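PDB 3PBP: nucleoporin NUP82 from Saccharomyces cerevisiae, which serves as a structural component of the nuclear pore complex and interacts with the nucleoporin NUP116 through its N-terminal domain, the part present here. Local coordinates for residues 319-324 against 351-356; 356-361 against 378-383; 384-389 against 410-415; 424-429 against 437-442. The protein carries 1 engineered substitution. All coordinates share one frame; numbering follows the deposited sequence.

Contact 1: residues 319-324 against 351-356; sequences FDDGSL and IERVKL
Leu324 and Val354 form an antiparallel hydrogen-bonded pair at the point where strand 323-329 begins beside the end of strand 347-355. Val354 N donates to Leu324 O at 2.7 Å, whereas the return bond from Leu324 N to Val354 O is bent and weak. One step on, Ser323 and Lys355 make the non-hydrogen-bonded pair, and Leu356 N, just past the strand, still reaches Gly322 O at 2.8 Å. On the face carrying Leu324 and Val354 their CB atoms meet at 3.9 Å. Residues 319-322 are the turn of the hairpin that precedes this pairing, a type I turn with a G1 bulge: Gly322 N returns to Phe319 O, and Gly322 takes the positive phi (63°) that the bulge requires. Both strands belong to one blade-like sheet of a beta-propeller domain. The turn also brings Asp321 within range of Arg353, whose extended chain reaches across to the other segment. Asp321 and Arg353 meet tip to tip in a salt bridge, OD2 to NH2 at 2.5 Å, with the carboxylate and guanidinium planes 36° apart. Arg353 NE donates to Ser323 OG at 2.6 Å, and CE of Lys355 lies above one face of the guanidinium, toward its rim. Replacing Arg353 by an alanine would probably leave the Asp321 carboxylate without its cationic mate and Ser323 OG without this donor. Outside the two segments, Glu293 takes a salt bridge from both Arg353 NH1 and Lys355 NZ, so the two cations share one carboxylate.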
# COMPACT_ATOMS: atom_id res chain seq x y z
N PHE A 319 -6.65 -13.93 4.61
CA PHE A 319 -8.09 -13.89 4.37
C PHE A 319 -8.90 -14.39 5.57
O PHE A 319 -8.40 -15.19 6.37
CB PHE A 319 -8.44 -14.72 3.13
CG PHE A 319 -8.26 -13.98 1.84
CD1 PHE A 319 -9.23 -13.10 1.39
CD2 PHE A 319 -7.12 -14.19 1.06
CE1 PHE A 319 -9.08 -12.43 0.19
CE2 PHE A 319 -6.96 -13.52 -0.15
CZ PHE A 319 -7.95 -12.63 -0.59
N ASP A 320 -10.13 -13.90 5.69
CA ASP A 320 -11.05 -14.27 6.78
C ASP A 320 -11.06 -15.76 7.09
O ASP A 320 -11.09 -16.15 8.24
CB ASP A 320 -12.50 -13.90 6.42
CG ASP A 320 -12.81 -12.45 6.65
OD1 ASP A 320 -12.51 -11.95 7.75
OD2 ASP A 320 -13.39 -11.83 5.72
N ASP A 321 -11.07 -16.58 6.05
CA ASP A 321 -11.13 -18.03 6.21
C ASP A 321 -9.86 -18.67 6.74
O ASP A 321 -9.68 -19.89 6.63
CB ASP A 321 -11.52 -18.68 4.87
CG ASP A 321 -10.40 -18.62 3.84
OD1 ASP A 321 -9.68 -17.60 3.81
OD2 ASP A 321 -10.26 -19.58 3.06
N GLY A 322 -8.97 -17.87 7.31
CA GLY A 322 -7.73 -18.40 7.83
C GLY A 322 -6.90 -19.00 6.70
O GLY A 322 -6.14 -19.94 6.91
N SER A 323 -7.06 -18.43 5.51
CA SER A 323 -6.35 -18.89 4.32
C SER A 323 -5.23 -17.91 3.93
O SER A 323 -5.22 -16.72 4.31
CB SER A 323 -7.35 -19.05 3.16
OG SER A 323 -6.83 -19.83 2.10
N LEU A 324 -4.28 -18.42 3.16
CA LEU A 324 -3.12 -17.65 2.71
C LEU A 324 -2.90 -17.89 1.23
O LEU A 324 -2.97 -19.02 0.78
CB LEU A 324 -1.89 -18.14 3.45
CG LEU A 324 -1.02 -17.15 4.21
CD1 LEU A 324 -1.88 -16.38 5.20
CD2 LEU A 324 0.09 -17.91 4.90
N ILE A 351 0.65 -18.94 -6.83
CA ILE A 351 1.56 -20.08 -6.83
C ILE A 351 1.05 -21.17 -5.90
O ILE A 351 1.17 -22.36 -6.20
CB ILE A 351 2.97 -19.68 -6.36
CG1 ILE A 351 3.65 -18.82 -7.43
CG2 ILE A 351 3.80 -20.91 -6.09
CD1 ILE A 351 5.03 -18.31 -7.04
N GLU A 352 0.48 -20.77 -4.78
CA GLU A 352 -0.06 -21.72 -3.81
C GLU A 352 -1.04 -21.07 -2.82
O GLU A 352 -1.03 -19.86 -2.59
CB GLU A 352 1.08 -22.39 -3.03
CG GLU A 352 0.67 -22.83 -1.63
CD GLU A 352 1.77 -23.51 -0.86
OE1 GLU A 352 2.89 -22.96 -0.83
OE2 GLU A 352 1.50 -24.59 -0.28
N ARG A 353 -1.89 -21.91 -2.23
CA ARG A 353 -2.83 -21.46 -1.23
C ARG A 353 -2.61 -22.32 0.03
O ARG A 353 -2.46 -23.55 -0.06
CB ARG A 353 -4.26 -21.59 -1.72
CG ARG A 353 -5.26 -20.99 -0.75
CD ARG A 353 -6.67 -21.26 -1.15
NE ARG A 353 -7.58 -20.68 -0.19
CZ ARG A 353 -8.89 -20.89 -0.19
NH1 ARG A 353 -9.43 -21.68 -1.12
NH2 ARG A 353 -9.67 -20.32 0.72
N VAL A 354 -2.58 -21.68 1.19
CA VAL A 354 -2.37 -22.38 2.45
C VAL A 354 -3.52 -22.11 3.40
O VAL A 354 -3.73 -20.97 3.82
CB VAL A 354 -1.05 -21.93 3.12
CG1 VAL A 354 -0.86 -22.62 4.45
CG2 VAL A 354 0.13 -22.22 2.20
N LYS A 355 -4.29 -23.15 3.73
CA LYS A 355 -5.41 -23.00 4.66
C LYS A 355 -4.93 -23.43 6.04
O LYS A 355 -4.60 -24.60 6.25
CB LYS A 355 -6.60 -23.87 4.23
CG LYS A 355 -7.13 -23.57 2.85
CD LYS A 355 -8.35 -24.43 2.52
CE LYS A 355 -8.77 -24.24 1.07
NZ LYS A 355 -9.93 -25.10 0.69
N LEU A 356 -4.89 -22.48 6.96
CA LEU A 356 -4.44 -22.76 8.33
C LEU A 356 -5.64 -22.97 9.24
O LEU A 356 -5.49 -23.33 10.41
CB LEU A 356 -3.58 -21.60 8.85
CG LEU A 356 -2.38 -21.19 7.97
CD1 LEU A 356 -1.74 -19.94 8.53
CD2 LEU A 356 -1.38 -22.34 7.91

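Contact 2: residues 356-361 against 378-383; sequences LQREIK and DNIIQQ
The connection between two neighbouring sheets of the propeller, residues 356-361, runs from strand 347-355 to strand 362-364 and sets Arg358 across Ile380 and Gln382 of strand 380-385. The arginine is extended from CG to NE and crosses Ile380 at about a right angle; Ile380 CD1 lies over one face of the guanidinium, with CG1 behind it toward the rim, 3.8 Å from Arg358 NH1. Arg358 and Gln382 also cross at about a right angle: Gln382 OE1 comes within 3.2 Å of Arg358 CD, and the amide plane stands 81° from the guanidinium. Leu356 slides past Gln382 in the opposite direction, its CD2 methyl 4.1 Å from Gln382 OE1. At the other end of the loop the contact is a matter of charge. Lys361, bent at chi3 (73°), forms a long salt bridge with Asp378, NZ to OD1 3.8 Å. The same carboxylate has a like charge beside it, Glu359 OE1 standing 3.7 Å from Asp378 OD2, which the lysine would probably help to offset. Within the fold, Leu356 and Ile360 both pack on Val375 of strand 372-376, while Leu414 of strand 413-419 touches Leu356 and Gln382.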
# COMPACT_ATOMS: atom_id res chain seq x y z
N LEU A 356 -4.89 -22.48 6.96
CA LEU A 356 -4.44 -22.76 8.33
C LEU A 356 -5.64 -22.97 9.24
O LEU A 356 -5.49 -23.33 10.41
CB LEU A 356 -3.58 -21.60 8.85
CG LEU A 356 -2.38 -21.19 7.97
CD1 LEU A 356 -1.74 -19.94 8.53
CD2 LEU A 356 -1.38 -22.34 7.91
N GLN A 357 -6.83 -22.73 8.70
CA GLN A 357 -8.07 -22.91 9.44
C GLN A 357 -8.03 -22.31 10.85
O GLN A 357 -8.70 -22.80 11.76
CB GLN A 357 -8.40 -24.40 9.51
CG GLN A 357 -8.55 -25.02 8.14
CD GLN A 357 -8.44 -26.53 8.17
OE1 GLN A 357 -7.38 -27.08 8.48
NE2 GLN A 357 -9.53 -27.22 7.84
N ARG A 358 -7.22 -21.27 11.03
CA ARG A 358 -7.10 -20.59 12.32
C ARG A 358 -7.30 -19.12 12.00
O ARG A 358 -7.09 -18.71 10.86
CB ARG A 358 -5.71 -20.79 12.91
CG ARG A 358 -5.32 -22.22 13.20
CD ARG A 358 -3.82 -22.29 13.42
NE ARG A 358 -3.34 -23.63 13.76
CZ ARG A 358 -3.59 -24.25 14.92
NH1 ARG A 358 -4.33 -23.65 15.85
NH2 ARG A 358 -3.08 -25.46 15.14
N GLU A 359 -7.71 -18.33 12.98
CA GLU A 359 -7.91 -16.90 12.75
C GLU A 359 -6.55 -16.21 12.67
O GLU A 359 -5.88 -16.03 13.69
CB GLU A 359 -8.74 -16.28 13.87
CG GLU A 359 -9.16 -14.85 13.58
CD GLU A 359 -9.43 -14.06 14.84
OE1 GLU A 359 -10.16 -14.58 15.72
OE2 GLU A 359 -8.91 -12.93 14.95
N ILE A 360 -6.13 -15.83 11.46
CA ILE A 360 -4.84 -15.17 11.30
C ILE A 360 -4.88 -13.74 11.78
O ILE A 360 -5.51 -12.88 11.17
CB ILE A 360 -4.39 -15.18 9.84
CG1 ILE A 360 -4.34 -16.62 9.31
CG2 ILE A 360 -3.02 -14.54 9.74
CD1 ILE A 360 -4.00 -16.74 7.83
N LYS A 361 -4.17 -13.47 12.88
CA LYS A 361 -4.16 -12.12 13.44
C LYS A 361 -3.04 -11.23 12.89
O LYS A 361 -3.11 -10.01 13.03
CB LYS A 361 -4.13 -12.20 14.97
CG LYS A 361 -5.43 -12.77 15.56
CD LYS A 361 -5.33 -13.16 17.03
CE LYS A 361 -5.27 -11.93 17.94
NZ LYS A 361 -5.08 -12.30 19.38
N ASP A 378 -4.44 -17.46 16.55
CA ASP A 378 -4.97 -17.07 17.85
C ASP A 378 -4.14 -17.47 19.06
O ASP A 378 -4.06 -16.72 20.04
CB ASP A 378 -6.39 -17.58 18.03
CG ASP A 378 -7.28 -16.54 18.68
OD1 ASP A 378 -6.74 -15.70 19.45
OD2 ASP A 378 -8.51 -16.57 18.43
N ASN A 379 -3.52 -18.64 19.01
CA ASN A 379 -2.72 -19.10 20.12
C ASN A 379 -1.45 -19.77 19.64
O ASN A 379 -0.69 -20.33 20.43
CB ASN A 379 -3.51 -20.06 20.99
CG ASN A 379 -4.77 -19.44 21.53
OD1 ASN A 379 -4.73 -18.40 22.19
ND2 ASN A 379 -5.91 -20.07 21.24
N ILE A 380 -1.24 -19.71 18.33
CA ILE A 380 -0.06 -20.32 17.75
C ILE A 380 0.72 -19.31 16.93
O ILE A 380 0.19 -18.28 16.52
CB ILE A 380 -0.41 -21.48 16.79
CG1 ILE A 380 -1.07 -22.62 17.56
CG2 ILE A 380 0.86 -22.01 16.12
CD1 ILE A 380 -1.20 -23.89 16.75
N ILE A 381 1.99 -19.62 16.72
CA ILE A 381 2.85 -18.83 15.88
C ILE A 381 3.34 -19.94 15.00
O ILE A 381 4.08 -20.82 15.45
CB ILE A 381 4.07 -18.23 16.62
CG1 ILE A 381 3.61 -17.23 17.67
CG2 ILE A 381 4.97 -17.52 15.62
CD1 ILE A 381 4.77 -16.62 18.43
N GLN A 382 2.88 -19.96 13.76
CA GLN A 382 3.30 -20.99 12.83
C GLN A 382 4.30 -20.36 11.88
O GLN A 382 4.39 -19.13 11.77
CB GLN A 382 2.10 -21.52 12.04
CG GLN A 382 1.22 -22.48 12.82
CD GLN A 382 -0.03 -22.87 12.06
OE1 GLN A 382 -1.00 -22.12 12.01
NE2 GLN A 382 -0.01 -24.05 11.45
N GLN A 383 5.08 -21.20 11.21
CA GLN A 383 6.05 -20.71 10.26
C GLN A 383 5.88 -21.43 8.94
O GLN A 383 6.09 -22.63 8.84
CB GLN A 383 7.48 -20.92 10.74
CG GLN A 383 8.49 -20.29 9.79
CD GLN A 383 9.88 -20.87 9.92
OE1 GLN A 383 10.80 -20.22 10.45
NE2 GLN A 383 10.05 -22.10 9.45

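Contact 3: residues 384-389 against 410-415; sequences VNFMSW and FESKLE
Asn385 and Lys413 pair through their backbones as an antiparallel hydrogen-bonded pair, Asn385 N giving to Lys413 O at 2.8 Å and Lys413 N giving to Asn385 O at 2.9 Å. The side chain of Asn385 serves the same corner differently: OD1 accepts from Met387 N in an Asx turn, where the strand stops and Phe386 takes the N-cap of helix 387-399. Among the other polar contacts, Trp389 NE1 makes a weak hydrogen bond to Ser412 OG at 3.3 Å, and that hydroxyl is also hydrogen-bonded to Glu352. The two segments form the edge of an antiparallel propeller sheet, strand 380-385 lying beside its outermost strand 413-419, with helix 387-399 following strand 380-385 after Phe386. Aromatic contact dominates the helical end. Trp389 has CG between the backbone N and the carbonyl carbon, the crowded position (chi1 49°), and Phe410 turns its edge to the indole face in an offset edge-to-face pair, centroid of the five-membered ring to centroid of the phenyl 5.5 Å, planes 81° apart. Trp389 CB also packs on Phe410 CD1, Phe410 CA adds a CH-pi contact over the five-membered ring, and Phe386 O lies over the opposite face of the indole. An alanine in place of Trp389 would probably leave the Phe410 edge without its aromatic face and Ser412 OG without the indole donor. Apolar contact at the strand end comes from Val384, whose CG2 meets Leu414 CD1 at 3.8 Å and whose CG1 meets Ser412 CB at 3.6 Å. The Phe410 ring also meets an aromatic side chain of another protein chain.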
# COMPACT_ATOMS: atom_id res chain seq x y z
N VAL A 384 5.47 -20.68 7.92
CA VAL A 384 5.29 -21.23 6.60
C VAL A 384 6.67 -21.14 5.95
O VAL A 384 7.27 -20.07 5.90
CB VAL A 384 4.28 -20.40 5.80
CG1 VAL A 384 4.06 -21.01 4.44
CG2 VAL A 384 2.98 -20.32 6.56
N ASN A 385 7.18 -22.27 5.48
CA ASN A 385 8.49 -22.28 4.85
C ASN A 385 8.37 -22.73 3.41
O ASN A 385 8.17 -23.91 3.14
CB ASN A 385 9.42 -23.24 5.61
CG ASN A 385 10.82 -23.25 5.04
OD1 ASN A 385 11.03 -23.57 3.87
ND2 ASN A 385 11.80 -22.91 5.88
N PHE A 386 8.50 -21.79 2.47
CA PHE A 386 8.39 -22.17 1.07
C PHE A 386 9.67 -22.15 0.26
O PHE A 386 9.65 -21.92 -0.95
CB PHE A 386 7.31 -21.34 0.37
CG PHE A 386 7.15 -19.95 0.90
CD1 PHE A 386 7.92 -18.91 0.42
CD2 PHE A 386 6.18 -19.67 1.86
CE1 PHE A 386 7.72 -17.61 0.87
CE2 PHE A 386 5.98 -18.37 2.31
CZ PHE A 386 6.75 -17.34 1.81
N MSE A 387 10.79 -22.43 0.93
CA MSE A 387 12.08 -22.48 0.25
C MSE A 387 12.24 -23.80 -0.50
O MSE A 387 13.20 -23.98 -1.25
CB MSE A 387 13.23 -22.30 1.25
CG MSE A 387 13.51 -20.86 1.61
SE MSE A 387 13.93 -19.75 0.04
CE MSE A 387 15.85 -20.06 -0.06
N SER A 388 11.29 -24.71 -0.28
CA SER A 388 11.27 -26.02 -0.93
C SER A 388 11.22 -25.75 -2.42
O SER A 388 12.01 -26.30 -3.19
CB SER A 388 10.02 -26.80 -0.51
OG SER A 388 9.70 -26.58 0.85
N TRP A 389 10.29 -24.89 -2.81
CA TRP A 389 10.11 -24.53 -4.21
C TRP A 389 10.69 -23.18 -4.59
O TRP A 389 11.17 -23.00 -5.71
CB TRP A 389 8.63 -24.57 -4.59
CG TRP A 389 7.72 -23.83 -3.64
CD1 TRP A 389 7.05 -24.36 -2.58
CD2 TRP A 389 7.32 -22.46 -3.73
NE1 TRP A 389 6.25 -23.40 -2.00
CE2 TRP A 389 6.40 -22.22 -2.68
CE3 TRP A 389 7.65 -21.39 -4.59
CZ2 TRP A 389 5.80 -20.97 -2.48
CZ3 TRP A 389 7.05 -20.15 -4.38
CH2 TRP A 389 6.14 -19.96 -3.33
N PHE A 410 4.51 -27.38 -5.41
CA PHE A 410 4.53 -26.12 -4.71
C PHE A 410 3.75 -26.20 -3.41
O PHE A 410 2.67 -25.63 -3.27
CB PHE A 410 4.01 -25.03 -5.63
CG PHE A 410 4.83 -24.87 -6.88
CD1 PHE A 410 6.11 -24.35 -6.81
CD2 PHE A 410 4.36 -25.32 -8.10
CE1 PHE A 410 6.92 -24.28 -7.94
CE2 PHE A 410 5.16 -25.25 -9.24
CZ PHE A 410 6.44 -24.73 -9.15
N GLU A 411 4.32 -26.93 -2.45
CA GLU A 411 3.74 -27.10 -1.13
C GLU A 411 4.74 -26.55 -0.13
O GLU A 411 5.92 -26.89 -0.16
CB GLU A 411 3.50 -28.57 -0.84
CG GLU A 411 2.56 -29.24 -1.83
CD GLU A 411 2.32 -30.72 -1.52
OE1 GLU A 411 3.26 -31.53 -1.69
OE2 GLU A 411 1.18 -31.05 -1.11
N SER A 412 4.27 -25.68 0.76
CA SER A 412 5.15 -25.09 1.76
C SER A 412 5.12 -25.91 3.03
O SER A 412 4.09 -26.49 3.38
CB SER A 412 4.71 -23.66 2.06
OG SER A 412 4.74 -22.86 0.89
N LYS A 413 6.25 -25.97 3.72
CA LYS A 413 6.35 -26.71 4.97
C LYS A 413 5.78 -25.85 6.08
O LYS A 413 6.31 -24.78 6.39
CB LYS A 413 7.81 -27.03 5.29
CG LYS A 413 8.54 -27.79 4.20
CD LYS A 413 10.04 -27.75 4.42
CE LYS A 413 10.80 -28.24 3.19
NZ LYS A 413 12.26 -27.94 3.31
N LEU A 414 4.69 -26.31 6.67
CA LEU A 414 4.06 -25.58 7.76
C LEU A 414 4.69 -26.11 9.04
O LEU A 414 5.04 -27.28 9.12
CB LEU A 414 2.55 -25.85 7.75
CG LEU A 414 1.71 -25.00 8.69
CD1 LEU A 414 1.83 -23.55 8.25
CD2 LEU A 414 0.26 -25.44 8.65
N GLU A 415 4.85 -25.25 10.04
CA GLU A 415 5.45 -25.70 11.29
C GLU A 415 5.08 -24.85 12.49
O GLU A 415 5.22 -23.63 12.46
CB GLU A 415 6.97 -25.76 11.17
CG GLU A 415 7.62 -26.39 12.38
CD GLU A 415 9.10 -26.65 12.17
OE1 GLU A 415 9.88 -25.67 12.10
OE2 GLU A 415 9.47 -27.84 12.05

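Contact 4: residues 424-429 against 437-442; sequences PNLAYI and LALMSN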
# COMPACT_ATOMS: atom_id res chain seq x y z
N PRO A 424 2.63 -12.00 20.40
CA PRO A 424 3.98 -11.62 20.82
C PRO A 424 4.77 -10.75 19.86
O PRO A 424 4.40 -10.53 18.70
CB PRO A 424 4.64 -12.97 21.08
CG PRO A 424 4.04 -13.83 20.03
CD PRO A 424 2.57 -13.44 20.07
N ASN A 425 5.88 -10.26 20.39
CA ASN A 425 6.82 -9.41 19.69
C ASN A 425 7.95 -10.37 19.32
O ASN A 425 8.49 -11.06 20.18
CB ASN A 425 7.27 -8.32 20.67
CG ASN A 425 7.80 -7.09 19.98
OD1 ASN A 425 8.97 -7.02 19.62
ND2 ASN A 425 6.94 -6.10 19.79
N LEU A 426 8.30 -10.46 18.03
CA LEU A 426 9.37 -11.35 17.61
C LEU A 426 10.69 -10.64 17.34
O LEU A 426 10.72 -9.44 17.08
CB LEU A 426 8.98 -12.12 16.35
CG LEU A 426 8.10 -13.35 16.50
CD1 LEU A 426 6.84 -13.00 17.26
CD2 LEU A 426 7.78 -13.88 15.11
N ALA A 427 11.78 -11.39 17.40
CA ALA A 427 13.10 -10.85 17.14
C ALA A 427 14.10 -11.98 16.91
O ALA A 427 14.12 -12.97 17.62
CB ALA A 427 13.54 -9.99 18.30
N TYR A 428 14.93 -11.82 15.89
CA TYR A 428 15.96 -12.79 15.55
C TYR A 428 17.23 -12.43 16.31
O TYR A 428 17.70 -11.29 16.24
CB TYR A 428 16.23 -12.76 14.04
CG TYR A 428 17.48 -13.47 13.58
CD1 TYR A 428 17.46 -14.82 13.23
CD2 TYR A 428 18.68 -12.77 13.45
CE1 TYR A 428 18.61 -15.46 12.74
CE2 TYR A 428 19.82 -13.39 12.97
CZ TYR A 428 19.79 -14.73 12.62
OH TYR A 428 20.95 -15.32 12.13
N ILE A 429 17.78 -13.38 17.05
CA ILE A 429 18.99 -13.13 17.82
C ILE A 429 20.06 -14.16 17.50
O ILE A 429 19.87 -15.36 17.73
CB ILE A 429 18.70 -13.15 19.32
CG1 ILE A 429 17.73 -12.03 19.65
CG2 ILE A 429 19.99 -13.00 20.10
CD1 ILE A 429 17.26 -12.05 21.08
N LEU A 437 14.96 -17.24 18.14
CA LEU A 437 13.78 -16.40 17.99
C LEU A 437 13.32 -16.01 19.38
O LEU A 437 13.03 -16.87 20.20
CB LEU A 437 12.67 -17.17 17.28
CG LEU A 437 11.32 -16.46 17.20
CD1 LEU A 437 11.43 -15.19 16.37
CD2 LEU A 437 10.32 -17.41 16.58
N ALA A 438 13.28 -14.72 19.65
CA ALA A 438 12.84 -14.26 20.95
C ALA A 438 11.37 -13.92 20.86
O ALA A 438 10.96 -13.13 20.02
CB ALA A 438 13.64 -13.03 21.37
N LEU A 439 10.57 -14.55 21.71
CA LEU A 439 9.13 -14.29 21.74
C LEU A 439 8.85 -13.49 22.99
O LEU A 439 9.00 -13.97 24.10
CB LEU A 439 8.35 -15.61 21.78
CG LEU A 439 8.51 -16.48 20.53
CD1 LEU A 439 7.70 -17.76 20.68
CD2 LEU A 439 8.05 -15.69 19.31
N MSE A 440 8.45 -12.24 22.79
CA MSE A 440 8.16 -11.36 23.90
C MSE A 440 6.67 -11.13 24.06
O MSE A 440 5.95 -11.00 23.08
CB MSE A 440 8.84 -10.01 23.67
CG MSE A 440 8.55 -8.94 24.72
SE MSE A 440 9.66 -9.11 26.30
CE MSE A 440 11.39 -9.25 25.40
N SER A 441 6.22 -11.08 25.31
CA SER A 441 4.82 -10.82 25.61
C SER A 441 4.77 -10.08 26.94
O SER A 441 5.78 -9.96 27.64
CB SER A 441 4.01 -12.12 25.70
OG SER A 441 4.34 -12.86 26.86
N ASN A 442 3.60 -9.56 27.27
CA ASN A 442 3.42 -8.84 28.52
C ASN A 442 4.07 -9.62 29.66
O ASN A 442 4.96 -9.12 30.34
CB ASN A 442 1.93 -8.67 28.80
CG ASN A 442 1.09 -9.85 28.29
OD1 ASN A 442 1.41 -11.02 28.52
ND2 ASN A 442 0.00 -9.53 27.59
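Leu426 and Leu439 lie side by side and point the same way on one face of the beta hairpin formed by strands 425-431 and 434-440, Leu426 CD1 resting 3.6 Å from Leu439 CD2. This hairpin belongs to the last sheet in the chain and packs against strand 24-29 of the first, consistent with the meeting of last and first blades in a closed propeller. Leu437 comes to Leu426 at a slant. Its CG is anti to the backbone N (chi1 174°), and its CD1 methyl meets Leu426 CG at 3.8 Å. Leu426 thus touches two leucines of the facing strand, and Pro424 CG adds a looser touch on Leu439 CD2 at 4.5 Å. The other face carries Asn425 and Ala427 against Met440 and Ala438. Here the CB atoms of Asn425 and Met440 face each other at 3.8 Å, but the two chains then part: the selenomethionine at Met440 bends at chi2 and chi3 to pack on Ile26 and Phe37, and Asn425 OD1 accepts a hydrogen bond from Ile26 N. Ile429 reaches toward the facing strand, its CD1 lying 3.8 Å from Ala438 CB, while Phe447 of the third strand touches both residues. Ala438 also touches Ile26. Residues 425-429 and 437-440 run 157° apart in direction, and backbone bonds join Asn425 to Met440 in both senses. Farther along the pair, Ala427 N gives only a weak bond to Ala438 O, whereas Ala438 N reaches Ala427 O at 2.8 Å with an N-H...O angle of 175°.

Contacts 1, 2 and 3 form one continuous patch, and contact 4 touches it only through contact 2. Leu356 is shared by contacts 1 and 2, whose centres are 11 Å apart, and Leu324 CD1 of contact 1 meets Ile360 CD1 of contact 2 at 3.4 Å. Contacts 1 and 3 are tied by a probable hydrogen bond, Glu352 OE1 to Ser412 OG at 2.5 Å. Contacts 2 and 3 both use strand 380-385, and Gln383 N lies 2.7 Å from Glu415 O across to the neighbouring strand. Between contacts 2 and 4, Ile381 CD1 packs on Pro424 CG and Leu439 CD2; the nearest atoms of contact 4 are about 13 Å from contact 1 and about 9 Å from contact 3.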